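Local coordinates for SidF, inhibitor of growth family, member 3 (Legionella pneumophila subsp. pneumophila, PDB 4FYE), which is a Legionella phosphoinositide phosphatase, an enzyme that probably removes phosphate from phosphatidylinositol phosphates at membranes, at residues T437-A442 with L549-D554; P479-L484 with A555-Y560. The protein carries 1 engineered substitution. One frame throughout, in Å; residues are numbered along the deposited sequence.

Contact 1 of 2, residues T437-A442 with L549-D554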
ATOM      1  N   THR A 437      17.123 -12.513  -1.568  1.00 59.67           N
ATOM      2  CA  THR A 437      15.790 -12.490  -2.169  1.00 55.24           C
ATOM      3  C   THR A 437      15.846 -13.173  -3.538  1.00 58.12           C
ATOM      4  O   THR A 437      14.795 -13.292  -4.211  1.00 61.94           O
ATOM      5  CB  THR A 437      15.309 -11.024  -2.444  1.00 54.58           C
ATOM      6  OG1 THR A 437      16.298 -10.381  -3.284  1.00 56.02           O
ATOM      7  CG2 THR A 437      15.088 -10.235  -1.158  1.00 45.53           C
ATOM      8  N   LYS A 438      17.054 -13.554  -3.973  1.00 59.95           N
ATOM      9  CA  LYS A 438      17.264 -14.205  -5.292  1.00 64.47           C
ATOM     10  C   LYS A 438      16.224 -15.303  -5.547  1.00 65.23           C
ATOM     11  O   LYS A 438      15.509 -15.249  -6.554  1.00 63.41           O
ATOM     12  CB  LYS A 438      18.694 -14.772  -5.424  1.00 67.66           C
ATOM     13  CG  LYS A 438      19.179 -14.992  -6.867  1.00 74.60           C
ATOM     14  CD  LYS A 438      20.261 -16.092  -7.014  1.00 86.12           C
ATOM     15  CE  LYS A 438      19.802 -17.441  -7.647  1.00 93.22           C
ATOM     16  NZ  LYS A 438      18.317 -17.673  -7.811  1.00 85.56           N
ATOM     17  N   ASN A 439      16.149 -16.295  -4.644  1.00 66.47           N
ATOM     18  CA  ASN A 439      15.208 -17.420  -4.792  1.00 65.39           C
ATOM     19  C   ASN A 439      13.712 -17.009  -4.916  1.00 69.58           C
ATOM     20  O   ASN A 439      12.977 -17.502  -5.825  1.00 68.31           O
ATOM     21  CB  ASN A 439      15.384 -18.435  -3.641  1.00 62.52           C
ATOM     22  CG  ASN A 439      16.619 -19.353  -3.839  1.00 70.74           C
ATOM     23  OD1 ASN A 439      17.222 -19.412  -4.925  1.00 69.25           O
ATOM     24  ND2 ASN A 439      16.995 -20.070  -2.783  1.00 64.42           N
ATOM     25  N   GLN A 440      13.260 -16.121  -4.015  1.00 63.92           N
ATOM     26  CA  GLN A 440      11.828 -15.846  -3.903  1.00 55.97           C
ATOM     27  C   GLN A 440      11.422 -15.058  -5.117  1.00 54.28           C
ATOM     28  O   GLN A 440      10.338 -15.243  -5.650  1.00 54.37           O
ATOM     29  CB  GLN A 440      11.511 -15.128  -2.605  1.00 52.40           C
ATOM     30  CG  GLN A 440      10.044 -14.730  -2.399  1.00 53.64           C
ATOM     31  CD  GLN A 440       9.038 -15.811  -2.770  1.00 56.71           C
ATOM     32  OE1 GLN A 440       9.267 -17.023  -2.596  1.00 54.88           O
ATOM     33  NE2 GLN A 440       7.939 -15.377  -3.324  1.00 52.40           N
ATOM     34  N   ASN A 441      12.349 -14.269  -5.633  1.00 54.61           N
ATOM     35  CA  ASN A 441      12.044 -13.393  -6.751  1.00 55.30           C
ATOM     36  C   ASN A 441      11.926 -14.156  -8.070  1.00 57.07           C
ATOM     37  O   ASN A 441      10.947 -13.970  -8.847  1.00 58.44           O
ATOM     38  CB  ASN A 441      13.045 -12.227  -6.809  1.00 56.43           C
ATOM     39  CG  ASN A 441      12.744 -11.156  -5.766  1.00 54.47           C
ATOM     40  OD1 ASN A 441      11.636 -11.084  -5.231  1.00 50.43           O
ATOM     41  ND2 ASN A 441      13.739 -10.323  -5.461  1.00 52.99           N
ATOM     42  N   ALA A 442      12.858 -15.070  -8.286  1.00 56.05           N
ATOM     43  CA  ALA A 442      12.678 -16.061  -9.358  1.00 61.72           C
ATOM     44  C   ALA A 442      11.394 -16.980  -9.214  1.00 63.82           C
ATOM     45  O   ALA A 442      10.620 -17.151 -10.172  1.00 70.51           O
ATOM     46  CB  ALA A 442      13.952 -16.884  -9.572  1.00 61.85           C
ATOM     47  N   LEU A 549      14.011 -26.184  -7.923  1.00 83.00           N
ATOM     48  CA  LEU A 549      13.252 -26.458  -9.140  1.00 82.67           C
ATOM     49  C   LEU A 549      12.923 -25.167  -9.894  1.00 82.06           C
ATOM     50  O   LEU A 549      13.129 -25.088 -11.131  1.00 80.15           O
ATOM     51  CB  LEU A 549      12.000 -27.258  -8.795  1.00 81.31           C
ATOM     52  CG  LEU A 549      12.311 -28.704  -8.379  1.00 86.90           C
ATOM     53  CD1 LEU A 549      11.060 -29.465  -7.929  1.00 87.71           C
ATOM     54  CD2 LEU A 549      13.027 -29.444  -9.503  1.00 86.64           C
ATOM     55  N   HIS A 550      12.444 -24.157  -9.142  1.00 76.44           N
ATOM     56  CA  HIS A 550      12.222 -22.844  -9.707  1.00 75.54           C
ATOM     57  C   HIS A 550      13.474 -22.364 -10.375  1.00 75.08           C
ATOM     58  O   HIS A 550      13.429 -21.880 -11.510  1.00 75.66           O
ATOM     59  CB  HIS A 550      11.717 -21.812  -8.676  1.00 74.42           C
ATOM     60  CG  HIS A 550      10.196 -21.826  -8.482  1.00 73.74           C
ATOM     61  ND1 HIS A 550       9.326 -21.580  -9.482  1.00 74.24           N
ATOM     62  CD2 HIS A 550       9.415 -22.088  -7.361  1.00 73.61           C
ATOM     63  CE1 HIS A 550       8.054 -21.701  -9.042  1.00 75.12           C
ATOM     64  NE2 HIS A 550       8.110 -22.006  -7.741  1.00 77.38           N
ATOM     65  N   ASN A 551      14.611 -22.525  -9.709  1.00 74.35           N
ATOM     66  CA  ASN A 551      15.858 -22.014 -10.284  1.00 78.45           C
ATOM     67  C   ASN A 551      16.164 -22.690 -11.620  1.00 81.26           C
ATOM     68  O   ASN A 551      16.676 -22.063 -12.534  1.00 82.11           O
ATOM     69  CB  ASN A 551      17.021 -22.090  -9.280  1.00 76.49           C
ATOM     70  CG  ASN A 551      16.847 -21.087  -8.127  1.00 76.97           C
ATOM     71  OD1 ASN A 551      17.237 -21.331  -6.977  1.00 77.67           O
ATOM     72  ND2 ASN A 551      16.234 -19.951  -8.434  1.00 71.39           N
ATOM     73  N   GLN A 552      15.778 -23.945 -11.765  1.00 82.72           N
ATOM     74  CA  GLN A 552      15.975 -24.597 -13.059  1.00 89.27           C
ATOM     75  C   GLN A 552      15.006 -24.047 -14.115  1.00 87.41           C
ATOM     76  O   GLN A 552      15.354 -23.925 -15.299  1.00 86.36           O
ATOM     77  CB  GLN A 552      15.829 -26.117 -12.943  1.00 92.58           C
ATOM     78  CG  GLN A 552      16.936 -26.818 -12.164  1.00 92.43           C
ATOM     79  CD  GLN A 552      16.553 -28.266 -11.889  1.00 96.36           C
ATOM     80  OE1 GLN A 552      16.485 -29.095 -12.811  1.00 92.80           O
ATOM     81  NE2 GLN A 552      16.263 -28.566 -10.621  1.00 96.26           N
ATOM     82  N   ILE A 553      13.794 -23.704 -13.689  1.00 83.31           N
ATOM     83  CA  ILE A 553      12.843 -23.115 -14.633  1.00 82.91           C
ATOM     84  C   ILE A 553      13.319 -21.737 -15.129  1.00 83.17           C
ATOM     85  O   ILE A 553      13.277 -21.427 -16.329  1.00 86.55           O
ATOM     86  CB  ILE A 553      11.432 -23.073 -14.034  1.00 82.24           C
ATOM     87  CG1 ILE A 553      10.941 -24.517 -13.894  1.00 80.84           C
ATOM     88  CG2 ILE A 553      10.506 -22.183 -14.867  1.00 79.76           C
ATOM     89  CD1 ILE A 553       9.587 -24.714 -13.246  1.00 77.51           C
ATOM     90  N   ASP A 554      13.806 -20.944 -14.189  1.00 79.91           N
ATOM     91  CA  ASP A 554      14.375 -19.635 -14.456  1.00 80.68           C
ATOM     92  C   ASP A 554      15.410 -19.650 -15.589  1.00 83.68           C
ATOM     93  O   ASP A 554      15.272 -18.925 -16.581  1.00 80.30           O
ATOM     94  CB  ASP A 554      15.042 -19.148 -13.168  1.00 81.91           C
ATOM     95  CG  ASP A 554      14.934 -17.666 -12.989  1.00 80.60           C
ATOM     96  OD1 ASP A 554      15.945 -17.076 -12.573  1.00 83.96           O
ATOM     97  OD2 ASP A 554      13.844 -17.102 -13.261  1.00 81.06           O
TER
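A helix-to-helix contact near the protein surface joins the first turn of helix 438-458 to a turn in the middle of the long helix 522-583. The two short segments cross at 63°, their axes 9.4 Å apart at closest, and only 222 Å² is buried, so a few side chains carry the meeting. Closest in backbone are Ala442 and Asp554, whose CA atoms lie 6.5 Å apart; a methyl group is small enough to sit here, and Ala442 CB presses against the carboxylate, 3.6 Å from Asp554 OD1. That oxygen is also hydrogen-bonded to Tyr613 of helix 590-614, which packs on Ala442 as well and so ties a third helix into the crossing. Asn551 reaches over with CG beside its backbone N (chi1 -70°), and its amide meets the side chains of Asn439 and Lys438. Asn439 comes across it at about a right angle, their amide planes 39° apart. Lys438 starts out with CG anti to the backbone N, then bends at its last two torsions, bringing its ammonium alongside the Asn551 amide. On the buried side, Gln440 and Asn441 bond to the backbone of Met414 and Ser416, fixing this helix start to strand 402-416. Lys438 NZ lies 5.4 Å from Asp554 OD1, too far for direct contact, but the opposite charges probably attract each other weakly, without forming a salt bridge here.

Contact 2 of 2, residues P479-L484 with A555-Y560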
ATOM      1  N   PRO A 479       9.322 -21.589 -22.865  1.00106.70           N
ATOM      2  CA  PRO A 479       9.774 -22.951 -23.113  1.00107.84           C
ATOM      3  C   PRO A 479       8.964 -23.995 -22.336  1.00106.02           C
ATOM      4  O   PRO A 479       8.465 -23.714 -21.263  1.00104.08           O
ATOM      5  CB  PRO A 479      11.243 -22.926 -22.666  1.00109.92           C
ATOM      6  CG  PRO A 479      11.385 -21.731 -21.782  1.00107.54           C
ATOM      7  CD  PRO A 479      10.138 -20.890 -21.855  1.00101.91           C
ATOM      8  N   ASP A 480       8.842 -25.192 -22.901  1.00111.68           N
ATOM      9  CA  ASP A 480       8.077 -26.292 -22.311  1.00107.74           C
ATOM     10  C   ASP A 480       8.696 -26.729 -20.990  1.00105.90           C
ATOM     11  O   ASP A 480       9.721 -27.422 -20.949  1.00110.38           O
ATOM     12  CB  ASP A 480       8.025 -27.473 -23.301  1.00108.21           C
ATOM     13  CG  ASP A 480       7.177 -28.649 -22.805  1.00108.47           C
ATOM     14  OD1 ASP A 480       7.176 -29.682 -23.537  1.00113.00           O
ATOM     15  OD2 ASP A 480       6.511 -28.555 -21.729  1.00 98.45           O
ATOM     16  N   VAL A 481       8.045 -26.341 -19.911  1.00100.45           N
ATOM     17  CA  VAL A 481       8.566 -26.604 -18.583  1.00100.63           C
ATOM     18  C   VAL A 481       7.519 -27.295 -17.694  1.00 97.62           C
ATOM     19  O   VAL A 481       7.584 -27.265 -16.460  1.00 92.90           O
ATOM     20  CB  VAL A 481       9.090 -25.283 -17.987  1.00 97.87           C
ATOM     21  CG1 VAL A 481       7.947 -24.401 -17.492  1.00 89.34           C
ATOM     22  CG2 VAL A 481      10.144 -25.544 -16.926  1.00 96.99           C
ATOM     23  N   SER A 482       6.576 -27.952 -18.358  1.00 99.40           N
ATOM     24  CA  SER A 482       5.427 -28.596 -17.708  1.00104.32           C
ATOM     25  C   SER A 482       5.904 -29.627 -16.705  1.00105.02           C
ATOM     26  O   SER A 482       5.287 -29.833 -15.643  1.00100.28           O
ATOM     27  CB  SER A 482       4.550 -29.283 -18.757  1.00110.28           C
ATOM     28  OG  SER A 482       4.619 -28.624 -20.015  1.00112.20           O
ATOM     29  N   ASP A 483       7.024 -30.246 -17.083  1.00106.38           N
ATOM     30  CA  ASP A 483       7.733 -31.226 -16.298  1.00106.61           C
ATOM     31  C   ASP A 483       8.052 -30.737 -14.898  1.00101.58           C
ATOM     32  O   ASP A 483       7.482 -31.211 -13.915  1.00 99.64           O
ATOM     33  CB  ASP A 483       9.019 -31.607 -17.016  1.00108.11           C
ATOM     34  CG  ASP A 483       9.334 -33.070 -16.861  1.00119.11           C
ATOM     35  OD1 ASP A 483       8.490 -33.761 -16.228  1.00117.13           O
ATOM     36  OD2 ASP A 483      10.390 -33.533 -17.380  1.00120.72           O
ATOM     37  N   LEU A 484       8.957 -29.769 -14.811  1.00101.08           N
ATOM     38  CA  LEU A 484       9.329 -29.224 -13.514  1.00 95.60           C
ATOM     39  C   LEU A 484       8.150 -28.582 -12.780  1.00 87.47           C
ATOM     40  O   LEU A 484       8.092 -28.618 -11.550  1.00 83.80           O
ATOM     41  CB  LEU A 484      10.480 -28.257 -13.656  1.00 96.77           C
ATOM     42  CG  LEU A 484      11.750 -28.798 -14.310  1.00103.74           C
ATOM     43  CD1 LEU A 484      12.326 -27.735 -15.239  1.00102.11           C
ATOM     44  CD2 LEU A 484      12.769 -29.186 -13.246  1.00103.95           C
ATOM     45  N   ALA A 555      16.430 -20.497 -15.424  1.00 85.29           N
ATOM     46  CA  ALA A 555      17.478 -20.730 -16.434  1.00 90.43           C
ATOM     47  C   ALA A 555      16.934 -20.847 -17.851  1.00 91.61           C
ATOM     48  O   ALA A 555      17.415 -20.177 -18.775  1.00 90.75           O
ATOM     49  CB  ALA A 555      18.261 -21.993 -16.091  1.00 88.71           C
ATOM     50  N   LEU A 556      15.927 -21.701 -17.999  1.00 90.37           N
ATOM     51  CA  LEU A 556      15.316 -21.952 -19.289  1.00 92.15           C
ATOM     52  C   LEU A 556      14.448 -20.794 -19.763  1.00 90.65           C
ATOM     53  O   LEU A 556      14.409 -20.481 -20.952  1.00 93.64           O
ATOM     54  CB  LEU A 556      14.503 -23.239 -19.249  1.00 90.82           C
ATOM     55  CG  LEU A 556      15.364 -24.514 -19.204  1.00 99.21           C
ATOM     56  CD1 LEU A 556      14.460 -25.666 -18.812  1.00 95.90           C
ATOM     57  CD2 LEU A 556      16.118 -24.815 -20.506  1.00 93.79           C
ATOM     58  N   ARG A 557      13.763 -20.128 -18.851  1.00 86.17           N
ATOM     59  CA  ARG A 557      13.026 -18.950 -19.290  1.00 84.68           C
ATOM     60  C   ARG A 557      14.018 -17.903 -19.780  1.00 83.34           C
ATOM     61  O   ARG A 557      13.817 -17.253 -20.818  1.00 84.03           O
ATOM     62  CB  ARG A 557      12.071 -18.448 -18.208  1.00 82.04           C
ATOM     63  CG  ARG A 557      10.636 -18.983 -18.411  1.00 87.84           C
ATOM     64  CD  ARG A 557       9.952 -19.520 -17.148  1.00 86.46           C
ATOM     65  NE  ARG A 557       8.558 -19.855 -17.435  1.00 88.10           N
ATOM     66  CZ  ARG A 557       7.674 -20.366 -16.580  1.00 85.01           C
ATOM     67  NH1 ARG A 557       7.990 -20.634 -15.328  1.00 86.77           N
ATOM     68  NH2 ARG A 557       6.445 -20.618 -16.992  1.00 87.25           N
ATOM     69  N   LYS A 558      15.127 -17.812 -19.066  1.00 82.44           N
ATOM     70  CA  LYS A 558      16.118 -16.779 -19.307  1.00 83.35           C
ATOM     71  C   LYS A 558      16.682 -16.965 -20.723  1.00 85.13           C
ATOM     72  O   LYS A 558      16.622 -16.065 -21.560  1.00 82.13           O
ATOM     73  CB  LYS A 558      17.198 -16.863 -18.221  1.00 81.02           C
ATOM     74  CG  LYS A 558      18.359 -15.873 -18.314  1.00 81.00           C
ATOM     75  CD  LYS A 558      19.183 -15.965 -17.027  1.00 79.69           C
ATOM     76  CE  LYS A 558      19.832 -14.656 -16.593  1.00 71.11           C
ATOM     77  NZ  LYS A 558      21.093 -14.467 -17.320  1.00 74.24           N
ATOM     78  N   ALA A 559      17.190 -18.151 -21.006  1.00 92.03           N
ATOM     79  CA  ALA A 559      17.726 -18.411 -22.340  1.00 94.58           C
ATOM     80  C   ALA A 559      16.656 -18.250 -23.428  1.00 93.97           C
ATOM     81  O   ALA A 559      16.971 -17.825 -24.548  1.00 94.03           O
ATOM     82  CB  ALA A 559      18.354 -19.794 -22.413  1.00 97.98           C
ATOM     83  N   TYR A 560      15.403 -18.595 -23.106  1.00 90.97           N
ATOM     84  CA  TYR A 560      14.329 -18.480 -24.086  1.00 90.48           C
ATOM     85  C   TYR A 560      14.034 -17.018 -24.361  1.00 93.40           C
ATOM     86  O   TYR A 560      13.898 -16.612 -25.521  1.00100.61           O
ATOM     87  CB  TYR A 560      13.075 -19.133 -23.567  1.00 90.98           C
ATOM     88  CG  TYR A 560      11.905 -19.053 -24.519  1.00 92.63           C
ATOM     89  CD1 TYR A 560      11.128 -17.904 -24.586  1.00 86.51           C
ATOM     90  CD2 TYR A 560      11.568 -20.148 -25.355  1.00 95.36           C
ATOM     91  CE1 TYR A 560      10.055 -17.816 -25.446  1.00 91.86           C
ATOM     92  CE2 TYR A 560      10.488 -20.078 -26.226  1.00 94.83           C
ATOM     93  CZ  TYR A 560       9.726 -18.908 -26.269  1.00 98.30           C
ATOM     94  OH  TYR A 560       8.623 -18.793 -27.104  1.00 95.82           O
TER
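Pro479 lies against the turn Leu556-Tyr560 with its ring carbons, touching three residues of helix 522-583 at once. Its CG reaches the backbone, 3.4 Å from Leu556 O, and also packs 3.6 Å from Tyr560 CB. CD sits over the face of the Tyr560 ring in a CH-pi contact, 4.1 Å from the centroid and 27° off the normal; the compact, rigid proline ring suits this, because its CD carries C-H bonds made slightly acidic by the adjacent amide N, and these can point at the pi face. Tyr560 turns its ring to this position with CG anti to the backbone N (chi1 180°). Two residues after the proline, Val481 lays CG1 over a face of the Arg557 guanidinium, 4.1 Å from Arg557 NH2, so one methyl of the beta-branched valine covers part of a face of the flat cation while Arg557 NH1 and NH2 bond elsewhere. The chain of Arg557, bent at chi2, also brings CG to 4.0 Å from Pro479 CD. Pro479 to Val481 form the entry to helix 482-514, with Val481 as the N-cap; that helix and the part of helix 522-583 up to Ala559 lie in a predicted coiled coil. Across the helix start, Asp480 OD2 accepts a 2.6 Å hydrogen bond from Ser482 OG and a weak one from Ser482 N. Further out, Arg557 is held by Asp450 (salt bridge) and Asn446 of helix 438-458, while Tyr560 OH bonds to Leu475 O.

Consecutive pieces of helix 522-583 serve both contacts, whose centres are about 12 Å apart: residues 549-554 meet the start of helix 438-458 in contact 1, and 555-560 meet the entry to helix 482-514 in contact 2. They also touch directly through an apolar seam, with Ile553 CG1 3.3 Å from Val481 CG2 and Leu549 CD2 3.8 Å from Leu484 CD2. Helix 438-458 links them again, since beyond its first turn it supplies Asn446, which bonds to both His550 and Arg557. The long helix is thus held by one neighbour through a mainly polar crossing and by the other through largely apolar packing; the centres of contact 1 and contact 2 lie about 25 and 33 Å from the centre of the chain.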